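Local coordinates for protein erythromycin dehydratase (Saccharopolyspora erythraea, PDB 3EL6) that probably catalyses the dehydration of beta-hydroxyacyl intermediates carried by the acyl carrier protein during synthesis of the erythromycin polyketide, at residues L281-T284 and L290-T293; E167-E172 and S266-A271; V214-D219 and A224-L229. One frame throughout, in Å; residues are numbered along the deposited sequence.

Contact 1: residues L281-T284 and L290-T293; sequences LRVT and LVAT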
ATOM      1  N   LEU A 281      15.693 -23.276  17.519  1.00 24.04           N
ATOM      2  CA  LEU A 281      16.366 -22.361  18.422  1.00 24.21           C
ATOM      3  C   LEU A 281      15.452 -21.958  19.536  1.00 23.18           C
ATOM      4  O   LEU A 281      14.269 -21.654  19.334  1.00 24.33           O
ATOM      5  CB  LEU A 281      16.821 -21.102  17.649  1.00 23.33           C
ATOM      6  CG  LEU A 281      17.895 -21.262  16.593  1.00 24.61           C
ATOM      7  CD1 LEU A 281      18.056 -20.031  15.688  1.00 23.08           C
ATOM      8  CD2 LEU A 281      19.269 -21.518  17.309  1.00 26.57           C
ATOM      9  N   ARG A 282      15.984 -21.868  20.745  1.00 21.78           N
ATOM     10  CA  ARG A 282      15.200 -21.376  21.826  1.00 22.43           C
ATOM     11  C   ARG A 282      15.996 -20.274  22.489  1.00 23.64           C
ATOM     12  O   ARG A 282      17.137 -20.520  22.870  1.00 25.06           O
ATOM     13  CB  ARG A 282      14.978 -22.507  22.850  1.00 23.40           C
ATOM     14  CG  ARG A 282      14.102 -22.083  23.999  1.00 25.50           C
ATOM     15  CD  ARG A 282      13.400 -23.295  24.632  1.00 33.39           C
ATOM     16  NE  ARG A 282      12.342 -22.892  25.580  1.00 37.23           N
ATOM     17  CZ  ARG A 282      11.046 -22.819  25.292  1.00 42.42           C
ATOM     18  NH1 ARG A 282      10.599 -23.126  24.068  1.00 42.63           N
ATOM     19  NH2 ARG A 282      10.185 -22.417  26.240  1.00 46.25           N
ATOM     20  N   VAL A 283      15.433 -19.085  22.608  1.00 21.98           N
ATOM     21  CA  VAL A 283      16.198 -17.923  22.973  1.00 22.12           C
ATOM     22  C   VAL A 283      15.588 -17.353  24.241  1.00 22.13           C
ATOM     23  O   VAL A 283      14.363 -17.034  24.279  1.00 21.70           O
ATOM     24  CB  VAL A 283      16.137 -16.795  21.862  1.00 21.16           C
ATOM     25  CG1 VAL A 283      16.926 -15.557  22.351  1.00 21.15           C
ATOM     26  CG2 VAL A 283      16.656 -17.340  20.517  1.00 21.32           C
ATOM     27  N   THR A 284      16.395 -17.235  25.296  1.00 20.20           N
ATOM     28  CA  THR A 284      15.917 -16.632  26.558  1.00 22.09           C
ATOM     29  C   THR A 284      16.732 -15.433  27.002  1.00 22.80           C
ATOM     30  O   THR A 284      17.839 -15.238  26.484  1.00 23.71           O
ATOM     31  CB  THR A 284      15.991 -17.651  27.732  1.00 23.14           C
ATOM     32  OG1 THR A 284      17.294 -18.250  27.732  1.00 24.40           O
ATOM     33  CG2 THR A 284      15.011 -18.805  27.483  1.00 22.35           C
ATOM     34  N   LEU A 290      11.537 -16.476  28.362  1.00 25.22           N
ATOM     35  CA  LEU A 290      11.594 -16.807  26.941  1.00 24.78           C
ATOM     36  C   LEU A 290      11.514 -15.496  26.160  1.00 23.37           C
ATOM     37  O   LEU A 290      10.699 -14.595  26.468  1.00 22.25           O
ATOM     38  CB  LEU A 290      10.393 -17.686  26.545  1.00 24.95           C
ATOM     39  CG  LEU A 290      10.442 -18.283  25.143  1.00 25.98           C
ATOM     40  CD1 LEU A 290      11.642 -19.215  24.933  1.00 27.42           C
ATOM     41  CD2 LEU A 290       9.118 -18.991  24.760  1.00 28.51           C
ATOM     42  N   VAL A 291      12.351 -15.404  25.130  1.00 23.36           N
ATOM     43  CA  VAL A 291      12.415 -14.192  24.312  1.00 21.97           C
ATOM     44  C   VAL A 291      11.962 -14.537  22.893  1.00 21.04           C
ATOM     45  O   VAL A 291      11.205 -13.764  22.285  1.00 22.12           O
ATOM     46  CB  VAL A 291      13.857 -13.570  24.300  1.00 22.79           C
ATOM     47  CG1 VAL A 291      13.973 -12.459  23.221  1.00 22.70           C
ATOM     48  CG2 VAL A 291      14.171 -12.979  25.710  1.00 22.84           C
ATOM     49  N   ALA A 292      12.413 -15.667  22.363  1.00 19.92           N
ATOM     50  CA  ALA A 292      12.020 -16.054  21.008  1.00 20.78           C
ATOM     51  C   ALA A 292      12.217 -17.550  20.777  1.00 21.87           C
ATOM     52  O   ALA A 292      13.057 -18.178  21.426  1.00 21.62           O
ATOM     53  CB  ALA A 292      12.835 -15.228  19.987  1.00 21.08           C
ATOM     54  N   THR A 293      11.459 -18.127  19.839  1.00 22.08           N
ATOM     55  CA  THR A 293      11.704 -19.483  19.342  1.00 22.35           C
ATOM     56  C   THR A 293      11.686 -19.526  17.843  1.00 22.27           C
ATOM     57  O   THR A 293      11.079 -18.635  17.192  1.00 23.25           O
ATOM     58  CB  THR A 293      10.654 -20.491  19.860  1.00 24.51           C
ATOM     59  OG1 THR A 293       9.341 -20.129  19.385  1.00 24.80           O
ATOM     60  CG2 THR A 293      10.612 -20.500  21.386  1.00 24.54           C
TER
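Val283 faces both Val291 and Ala292 across the antiparallel hairpin of strands 278-284 and 290-299, forming a classic beta bulge within the double hotdog fold. Val283 O accepts from both residues of the bulge, from Val291 N at 2.7 Å and from Ala292 N at 3.1 Å, while Val283 N donates to Ala292 O at 2.8 Å. The additional residue shifts the register by one: Arg282 pairs with Thr293, but Thr284 with Leu290.

The enclosed side is that of Val283 and Ala292, whose CB atoms lie 4.1 Å apart. Val283 CG1 also leans against Val291 CB. Val233 of helix 227-235 packs on Val283 and Phe225 on Ala292, so this side is buried between hairpin and helix.

The other face opens to solvent through Arg282. Its side chain runs out extended beside Thr293, pointing the same way, and Arg282 NH1 comes 3.8 Å from Thr293 CG2. Thr293 OG1 turns instead to a hydrogen bond with Thr258 OG1 on the adjoining strand 251-259. With CG anti to the backbone N (chi1 -171°), Leu290 swings its branch back over Val283 O and meets the arginine nearly perpendicularly. Leu290 CD1 thereby stands 3.6 Å above the guanidinium plane of Arg282, over the centre of the group.

Contact 2: residues E167-E172 and S266-A271; sequences EQWPPE and SVRVVA. With SO4 (sulfate ion), chain B.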
ATOM      1  N   GLU A 167      16.693 -24.141  35.070  1.00 42.89           N
ATOM      2  CA  GLU A 167      17.730 -25.159  35.035  1.00 42.70           C
ATOM      3  C   GLU A 167      19.146 -24.558  34.999  1.00 41.86           C
ATOM      4  O   GLU A 167      19.333 -23.430  34.573  1.00 40.83           O
ATOM      5  CB  GLU A 167      17.541 -26.028  33.800  1.00 43.49           C
ATOM      6  CG  GLU A 167      18.315 -27.301  33.902  1.00 48.51           C
ATOM      7  CD  GLU A 167      18.721 -27.889  32.571  1.00 52.88           C
ATOM      8  OE1 GLU A 167      17.992 -27.718  31.585  1.00 55.62           O
ATOM      9  OE2 GLU A 167      19.786 -28.535  32.516  1.00 56.37           O
ATOM     10  N   GLN A 168      20.137 -25.320  35.446  1.00 40.50           N
ATOM     11  CA  GLN A 168      21.518 -24.831  35.526  1.00 39.84           C
ATOM     12  C   GLN A 168      21.985 -24.384  34.125  1.00 37.16           C
ATOM     13  O   GLN A 168      21.689 -25.065  33.146  1.00 36.41           O
ATOM     14  CB  GLN A 168      22.434 -25.968  36.052  1.00 40.36           C
ATOM     15  CG  GLN A 168      23.914 -25.624  36.101  1.00 44.61           C
ATOM     16  CD  GLN A 168      24.758 -26.779  36.656  1.00 49.55           C
ATOM     17  OE1 GLN A 168      25.930 -26.963  36.284  1.00 52.81           O
ATOM     18  NE2 GLN A 168      24.161 -27.570  37.526  1.00 49.72           N
ATOM     19  N   TRP A 169      22.747 -23.287  34.034  1.00 36.02           N
ATOM     20  CA  TRP A 169      23.233 -22.772  32.722  1.00 33.81           C
ATOM     21  C   TRP A 169      24.770 -22.728  32.600  1.00 33.87           C
ATOM     22  O   TRP A 169      25.392 -22.095  33.403  1.00 33.38           O
ATOM     23  CB  TRP A 169      22.717 -21.335  32.524  1.00 34.42           C
ATOM     24  CG  TRP A 169      23.321 -20.692  31.257  1.00 31.39           C
ATOM     25  CD1 TRP A 169      24.379 -19.803  31.180  1.00 32.94           C
ATOM     26  CD2 TRP A 169      22.908 -20.949  29.911  1.00 28.40           C
ATOM     27  NE1 TRP A 169      24.641 -19.498  29.826  1.00 26.51           N
ATOM     28  CE2 TRP A 169      23.748 -20.186  29.045  1.00 26.51           C
ATOM     29  CE3 TRP A 169      21.888 -21.726  29.348  1.00 29.98           C
ATOM     30  CZ2 TRP A 169      23.588 -20.192  27.654  1.00 24.46           C
ATOM     31  CZ3 TRP A 169      21.721 -21.730  27.968  1.00 28.27           C
ATOM     32  CH2 TRP A 169      22.579 -20.971  27.131  1.00 28.50           C
ATOM     33  N   PRO A 170      25.373 -23.413  31.619  1.00 33.37           N
ATOM     34  CA  PRO A 170      24.707 -24.355  30.735  1.00 35.10           C
ATOM     35  C   PRO A 170      24.300 -25.615  31.521  1.00 36.81           C
ATOM     36  O   PRO A 170      24.647 -25.746  32.705  1.00 36.39           O
ATOM     37  CB  PRO A 170      25.795 -24.724  29.751  1.00 34.63           C
ATOM     38  CG  PRO A 170      27.092 -24.639  30.630  1.00 33.72           C
ATOM     39  CD  PRO A 170      26.848 -23.473  31.497  1.00 34.18           C
ATOM     40  N   PRO A 171      23.610 -26.556  30.866  1.00 38.72           N
ATOM     41  CA  PRO A 171      23.222 -27.774  31.603  1.00 40.24           C
ATOM     42  C   PRO A 171      24.440 -28.504  32.208  1.00 42.35           C
ATOM     43  O   PRO A 171      25.570 -28.327  31.735  1.00 42.41           O
ATOM     44  CB  PRO A 171      22.604 -28.645  30.506  1.00 40.06           C
ATOM     45  CG  PRO A 171      22.034 -27.620  29.534  1.00 39.81           C
ATOM     46  CD  PRO A 171      23.065 -26.530  29.494  1.00 38.63           C
ATOM     47  N   GLU A 172      24.189 -29.370  33.194  1.00 44.25           N
ATOM     48  CA  GLU A 172      25.255 -30.064  33.949  1.00 45.85           C
ATOM     49  C   GLU A 172      26.374 -30.733  33.145  1.00 44.94           C
ATOM     50  O   GLU A 172      27.563 -30.537  33.455  1.00 46.12           O
ATOM     51  CB  GLU A 172      24.641 -31.050  34.975  1.00 47.27           C
ATOM     52  CG  GLU A 172      24.200 -30.329  36.282  1.00 53.60           C
ATOM     53  CD  GLU A 172      23.322 -31.178  37.244  1.00 61.06           C
ATOM     54  OE1 GLU A 172      23.741 -32.288  37.660  1.00 63.42           O
ATOM     55  OE2 GLU A 172      22.206 -30.708  37.600  1.00 64.92           O
ATOM     56  N   SER A 266      20.924  -8.978  24.930  1.00 23.23           N
ATOM     57  CA  SER A 266      21.726  -9.992  25.598  1.00 22.70           C
ATOM     58  C   SER A 266      20.820 -11.194  25.850  1.00 22.43           C
ATOM     59  O   SER A 266      19.795 -11.026  26.541  1.00 22.70           O
ATOM     60  CB  SER A 266      22.230  -9.447  26.925  1.00 21.70           C
ATOM     61  OG  SER A 266      23.031 -10.427  27.570  1.00 25.73           O
ATOM     62  N   VAL A 267      21.158 -12.349  25.266  1.00 20.98           N
ATOM     63  CA  VAL A 267      20.269 -13.509  25.339  1.00 22.38           C
ATOM     64  C   VAL A 267      21.099 -14.778  25.534  1.00 21.95           C
ATOM     65  O   VAL A 267      22.324 -14.759  25.396  1.00 21.87           O
ATOM     66  CB  VAL A 267      19.421 -13.643  24.030  1.00 21.75           C
ATOM     67  CG1 VAL A 267      18.451 -12.404  23.922  1.00 20.16           C
ATOM     68  CG2 VAL A 267      20.343 -13.835  22.790  1.00 18.41           C
ATOM     69  N   ARG A 268      20.428 -15.880  25.890  1.00 20.76           N
ATOM     70  CA  ARG A 268      21.034 -17.196  25.870  1.00 20.18           C
ATOM     71  C   ARG A 268      20.309 -18.018  24.801  1.00 20.49           C
ATOM     72  O   ARG A 268      19.106 -17.869  24.618  1.00 21.56           O
ATOM     73  CB  ARG A 268      20.834 -17.863  27.239  1.00 20.14           C
ATOM     74  CG  ARG A 268      21.532 -17.094  28.411  1.00 22.98           C
ATOM     75  CD  ARG A 268      21.138 -17.596  29.839  1.00 29.45           C
ATOM     76  NE  ARG A 268      22.130 -17.047  30.772  1.00 31.66           N
ATOM     77  CZ  ARG A 268      22.210 -17.311  32.082  1.00 37.81           C
ATOM     78  NH1 ARG A 268      21.339 -18.116  32.677  1.00 35.16           N
ATOM     79  NH2 ARG A 268      23.185 -16.756  32.792  1.00 36.22           N
ATOM     80  N   VAL A 269      21.018 -18.865  24.119  1.00 20.87           N
ATOM     81  CA  VAL A 269      20.455 -19.599  22.983  1.00 21.12           C
ATOM     82  C   VAL A 269      20.706 -21.093  23.209  1.00 22.46           C
ATOM     83  O   VAL A 269      21.823 -21.509  23.559  1.00 21.77           O
ATOM     84  CB  VAL A 269      21.160 -19.201  21.730  1.00 21.15           C
ATOM     85  CG1 VAL A 269      20.575 -19.944  20.500  1.00 22.91           C
ATOM     86  CG2 VAL A 269      21.074 -17.670  21.563  1.00 21.60           C
ATOM     87  N   VAL A 270      19.669 -21.898  23.024  1.00 21.48           N
ATOM     88  CA  VAL A 270      19.867 -23.346  22.923  1.00 21.80           C
ATOM     89  C   VAL A 270      19.497 -23.757  21.496  1.00 23.37           C
ATOM     90  O   VAL A 270      18.346 -23.473  21.040  1.00 22.96           O
ATOM     91  CB  VAL A 270      18.939 -24.079  23.897  1.00 22.76           C
ATOM     92  CG1 VAL A 270      19.164 -25.581  23.735  1.00 24.77           C
ATOM     93  CG2 VAL A 270      19.168 -23.578  25.379  1.00 24.97           C
ATOM     94  N   ALA A 271      20.449 -24.331  20.764  1.00 22.45           N
ATOM     95  CA  ALA A 271      20.197 -24.754  19.387  1.00 23.90           C
ATOM     96  C   ALA A 271      20.151 -26.275  19.401  1.00 26.20           C
ATOM     97  O   ALA A 271      21.068 -26.928  19.907  1.00 26.02           O
ATOM     98  CB  ALA A 271      21.267 -24.285  18.465  1.00 23.18           C
TER
HETATM   99  S   SO4 B 289      22.417 -18.060  36.377  1.00 76.10           S
HETATM  100  O1  SO4 B 289      23.627 -17.563  35.715  1.00 74.08           O
HETATM  101  O2  SO4 B 289      21.634 -18.920  35.476  1.00 74.05           O
HETATM  102  O3  SO4 B 289      22.802 -18.820  37.573  1.00 76.23           O
HETATM  103  O4  SO4 B 289      21.601 -16.914  36.796  1.00 75.70           O
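Trp169 and Arg268 bring an irregular loop and a strand together through side chains alone: their CA atoms, the nearest pair across the contact, are 9.1 Å apart, and no hydrogen bond joins the two segments. The peptide bond between Trp169 and Pro170 is cis. From this loop the indole reaches over the strand, with CG anti to the backbone N (chi1 174°).

Arg268 runs back beneath it in the opposite sense, so that nearly its whole side chain lines one face of the indole. Arg268 CB touches the six-membered ring, 3.6 Å from Trp169 CH2. Farther out, Arg268 CD sits over the five-membered ring, a CH-pi contact. The guanidinium then lies flat on the indole with the planes 9° apart, and Arg268 CZ is 3.4 Å from Trp169 CD1. Val269 O and Val270 CG2 meet the rim of the ring instead, the oxygen in its plane and 3.7 Å from Trp169 CH2.

Two hydrogen bonds further fix the guanidinium, Arg268 NH1 to sulfate O2 at 2.9 Å and NH2 to sulfate O1 at 3.1 Å. Both are almost straight, and the sulfur lies in the guanidinium plane; the ion probably comes from the crystallisation liquor. Trp169 NE1 donates to Glu213 OE2 on strand 209-215, and Trp204 meets the indole steeply. Arg268 and Trp169 thus form a cation-pi stack that joins the loop to the sheet of a hotdog unit.

Contact 3: residues V214-D219 and A224-L229; sequences VSIAAD and AFHPVL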
ATOM      1  N   VAL A 214      24.939 -14.758  23.855  1.00 22.21           N
ATOM      2  CA  VAL A 214      25.077 -13.938  22.657  1.00 22.50           C
ATOM      3  C   VAL A 214      24.633 -12.536  23.082  1.00 20.09           C
ATOM      4  O   VAL A 214      23.607 -12.389  23.701  1.00 19.58           O
ATOM      5  CB  VAL A 214      24.184 -14.474  21.550  1.00 23.63           C
ATOM      6  CG1 VAL A 214      24.296 -13.541  20.392  1.00 26.92           C
ATOM      7  CG2 VAL A 214      24.610 -15.897  21.125  1.00 26.48           C
ATOM      8  N   SER A 215      25.399 -11.488  22.766  1.00 20.35           N
ATOM      9  CA  SER A 215      25.018 -10.137  23.200  1.00 18.45           C
ATOM     10  C   SER A 215      25.741  -9.111  22.311  1.00 19.00           C
ATOM     11  O   SER A 215      26.773  -9.413  21.716  1.00 18.58           O
ATOM     12  CB  SER A 215      25.354  -9.825  24.673  1.00 19.24           C
ATOM     13  OG  SER A 215      26.775  -9.969  24.884  1.00 19.16           O
ATOM     14  N   ILE A 216      25.117  -7.942  22.190  1.00 19.37           N
ATOM     15  CA  ILE A 216      25.659  -6.839  21.451  1.00 21.69           C
ATOM     16  C   ILE A 216      25.523  -5.628  22.357  1.00 24.19           C
ATOM     17  O   ILE A 216      24.869  -5.658  23.391  1.00 24.66           O
ATOM     18  CB  ILE A 216      24.875  -6.596  20.120  1.00 20.19           C
ATOM     19  CG1 ILE A 216      23.394  -6.315  20.414  1.00 23.17           C
ATOM     20  CG2 ILE A 216      25.064  -7.799  19.180  1.00 21.61           C
ATOM     21  CD1 ILE A 216      22.663  -5.757  19.161  1.00 28.23           C
ATOM     22  N   ALA A 217      26.146  -4.514  21.989  1.00 26.77           N
ATOM     23  CA  ALA A 217      25.895  -3.320  22.747  1.00 32.75           C
ATOM     24  C   ALA A 217      24.552  -2.646  22.351  1.00 37.08           C
ATOM     25  O   ALA A 217      24.293  -2.421  21.176  1.00 38.10           O
ATOM     26  CB  ALA A 217      27.048  -2.342  22.575  1.00 32.14           C
ATOM     27  N   ALA A 218      23.750  -2.256  23.333  1.00 42.58           N
ATOM     28  CA  ALA A 218      22.491  -1.511  23.049  1.00 46.63           C
ATOM     29  C   ALA A 218      22.702  -0.279  22.144  1.00 48.81           C
ATOM     30  O   ALA A 218      23.660   0.471  22.311  1.00 50.07           O
ATOM     31  CB  ALA A 218      21.797  -1.137  24.346  1.00 46.86           C
ATOM     32  N   ASP A 219      21.862  -0.079  21.140  1.00 51.23           N
ATOM     33  CA  ASP A 219      21.967   1.196  20.417  1.00 52.97           C
ATOM     34  C   ASP A 219      20.624   1.818  20.022  1.00 53.16           C
ATOM     35  O   ASP A 219      20.033   2.567  20.807  1.00 53.58           O
ATOM     36  CB  ASP A 219      22.916   1.140  19.220  1.00 53.68           C
ATOM     37  CG  ASP A 219      23.209   2.520  18.669  1.00 57.19           C
ATOM     38  OD1 ASP A 219      22.292   3.108  18.055  1.00 63.38           O
ATOM     39  OD2 ASP A 219      24.328   3.042  18.868  1.00 60.87           O
ATOM     40  N   ALA A 224      12.400  -5.223  16.358  1.00 25.88           N
ATOM     41  CA  ALA A 224      11.555  -6.262  16.950  1.00 25.27           C
ATOM     42  C   ALA A 224      12.486  -7.227  17.625  1.00 24.97           C
ATOM     43  O   ALA A 224      12.297  -7.532  18.791  1.00 24.49           O
ATOM     44  CB  ALA A 224      10.715  -6.982  15.880  1.00 26.02           C
ATOM     45  N   PHE A 225      13.515  -7.665  16.905  1.00 23.65           N
ATOM     46  CA  PHE A 225      14.647  -8.449  17.466  1.00 24.86           C
ATOM     47  C   PHE A 225      15.882  -7.899  16.722  1.00 24.48           C
ATOM     48  O   PHE A 225      16.059  -8.156  15.535  1.00 24.47           O
ATOM     49  CB  PHE A 225      14.519  -9.939  17.121  1.00 23.64           C
ATOM     50  CG  PHE A 225      15.451 -10.864  17.939  1.00 28.45           C
ATOM     51  CD1 PHE A 225      14.910 -11.881  18.727  1.00 30.35           C
ATOM     52  CD2 PHE A 225      16.848 -10.716  17.894  1.00 24.81           C
ATOM     53  CE1 PHE A 225      15.751 -12.752  19.483  1.00 29.05           C
ATOM     54  CE2 PHE A 225      17.706 -11.574  18.617  1.00 27.67           C
ATOM     55  CZ  PHE A 225      17.170 -12.576  19.431  1.00 25.68           C
ATOM     56  N   HIS A 226      16.721  -7.139  17.408  1.00 23.26           N
ATOM     57  CA  HIS A 226      17.903  -6.530  16.743  1.00 20.32           C
ATOM     58  C   HIS A 226      18.582  -7.454  15.767  1.00 19.44           C
ATOM     59  O   HIS A 226      19.017  -8.569  16.127  1.00 21.25           O
ATOM     60  CB  HIS A 226      18.937  -6.071  17.828  1.00 21.40           C
ATOM     61  CG  HIS A 226      19.930  -5.083  17.291  1.00 20.94           C
ATOM     62  ND1 HIS A 226      20.788  -5.389  16.278  1.00 24.67           N
ATOM     63  CD2 HIS A 226      20.108  -3.758  17.559  1.00 25.11           C
ATOM     64  CE1 HIS A 226      21.509  -4.319  15.968  1.00 26.14           C
ATOM     65  NE2 HIS A 226      21.115  -3.315  16.742  1.00 25.09           N
ATOM     66  N   PRO A 227      18.719  -7.049  14.486  1.00 18.66           N
ATOM     67  CA  PRO A 227      19.163  -7.990  13.487  1.00 19.81           C
ATOM     68  C   PRO A 227      20.618  -8.431  13.605  1.00 19.69           C
ATOM     69  O   PRO A 227      20.991  -9.554  13.112  1.00 18.93           O
ATOM     70  CB  PRO A 227      18.881  -7.253  12.160  1.00 20.94           C
ATOM     71  CG  PRO A 227      18.894  -5.853  12.531  1.00 19.20           C
ATOM     72  CD  PRO A 227      18.395  -5.723  13.903  1.00 21.59           C
ATOM     73  N   VAL A 228      21.445  -7.594  14.264  1.00 20.36           N
ATOM     74  CA  VAL A 228      22.782  -8.105  14.523  1.00 21.26           C
ATOM     75  C   VAL A 228      22.711  -9.227  15.585  1.00 19.66           C
ATOM     76  O   VAL A 228      23.318 -10.291  15.415  1.00 20.79           O
ATOM     77  CB  VAL A 228      23.765  -7.001  14.871  1.00 19.85           C
ATOM     78  CG1 VAL A 228      25.197  -7.573  15.104  1.00 20.39           C
ATOM     79  CG2 VAL A 228      23.811  -6.031  13.651  1.00 20.53           C
ATOM     80  N   LEU A 229      21.977  -8.965  16.648  1.00 20.75           N
ATOM     81  CA  LEU A 229      21.787  -9.985  17.700  1.00 21.47           C
ATOM     82  C   LEU A 229      21.176 -11.243  17.084  1.00 22.75           C
ATOM     83  O   LEU A 229      21.618 -12.362  17.338  1.00 21.25           O
ATOM     84  CB  LEU A 229      20.959  -9.421  18.831  1.00 19.72           C
ATOM     85  CG  LEU A 229      20.823 -10.353  20.073  1.00 21.87           C
ATOM     86  CD1 LEU A 229      22.212 -10.465  20.763  1.00 20.84           C
ATOM     87  CD2 LEU A 229      19.802  -9.846  21.118  1.00 22.54           C
TER
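Ile216 sets its CD1 methyl squarely on the imidazole of His226, 3.3 Å above the plane and over the ring centre, a close CH-pi contact. CG1 of the isoleucine lies between the backbone N and the carbonyl carbon (chi1 59°), which sends CD1 to the histidine while Ile216 CG2 approaches Val228 CG1 at 4.1 Å. Nearer the strand, Leu229 CD1 fits against Val214 CG1 at 3.7 Å and lies equally close to Ser215 CA.

The imidazole is itself held in place: His226 ND1 accepts from Val228 N at 3.1 Å, with the donor in the ring plane, so the hydrogen bond fixes the ring's rotation while the methyl covers a face. Tyr223 also meets this ring. Farther out, helix 79-93 secures the turn into the helix, Asp84 OD1 accepting from Phe225 N and Ser80 OG bonding to Pro227 O. On the strand side, Val214 is backbone-bonded to Val267.

His226 is thus the N-cap of helix 227-235, the helix packed against the sheet of a hotdog unit. The His-Pro start of the helix matches the HPxxxD motif of polyketide synthase dehydratases, whose aspartate is generally regarded as catalytic.

How the contacts relate
Along the chain, 167-172 comes first and meets 266-271 only much later in the chain, so contact 2 closes a long loop of 93 residues. Contact 3 is nested within that loop, bringing the end of strand 209-215 and the residues after it against the start of helix 227-235, with four residues between the two segments. Contact 1 follows in series, closing the hairpin of strands 278-284 and 290-299. Strand 266-273 joins all three: Val267 N bonds to Val214 O of contact 3 on one side, and Arg268 N to Thr284 O of contact 1 on the other. Phe225 reaches Val291 and Val283, so the approach to the helix also packs directly on the hairpin.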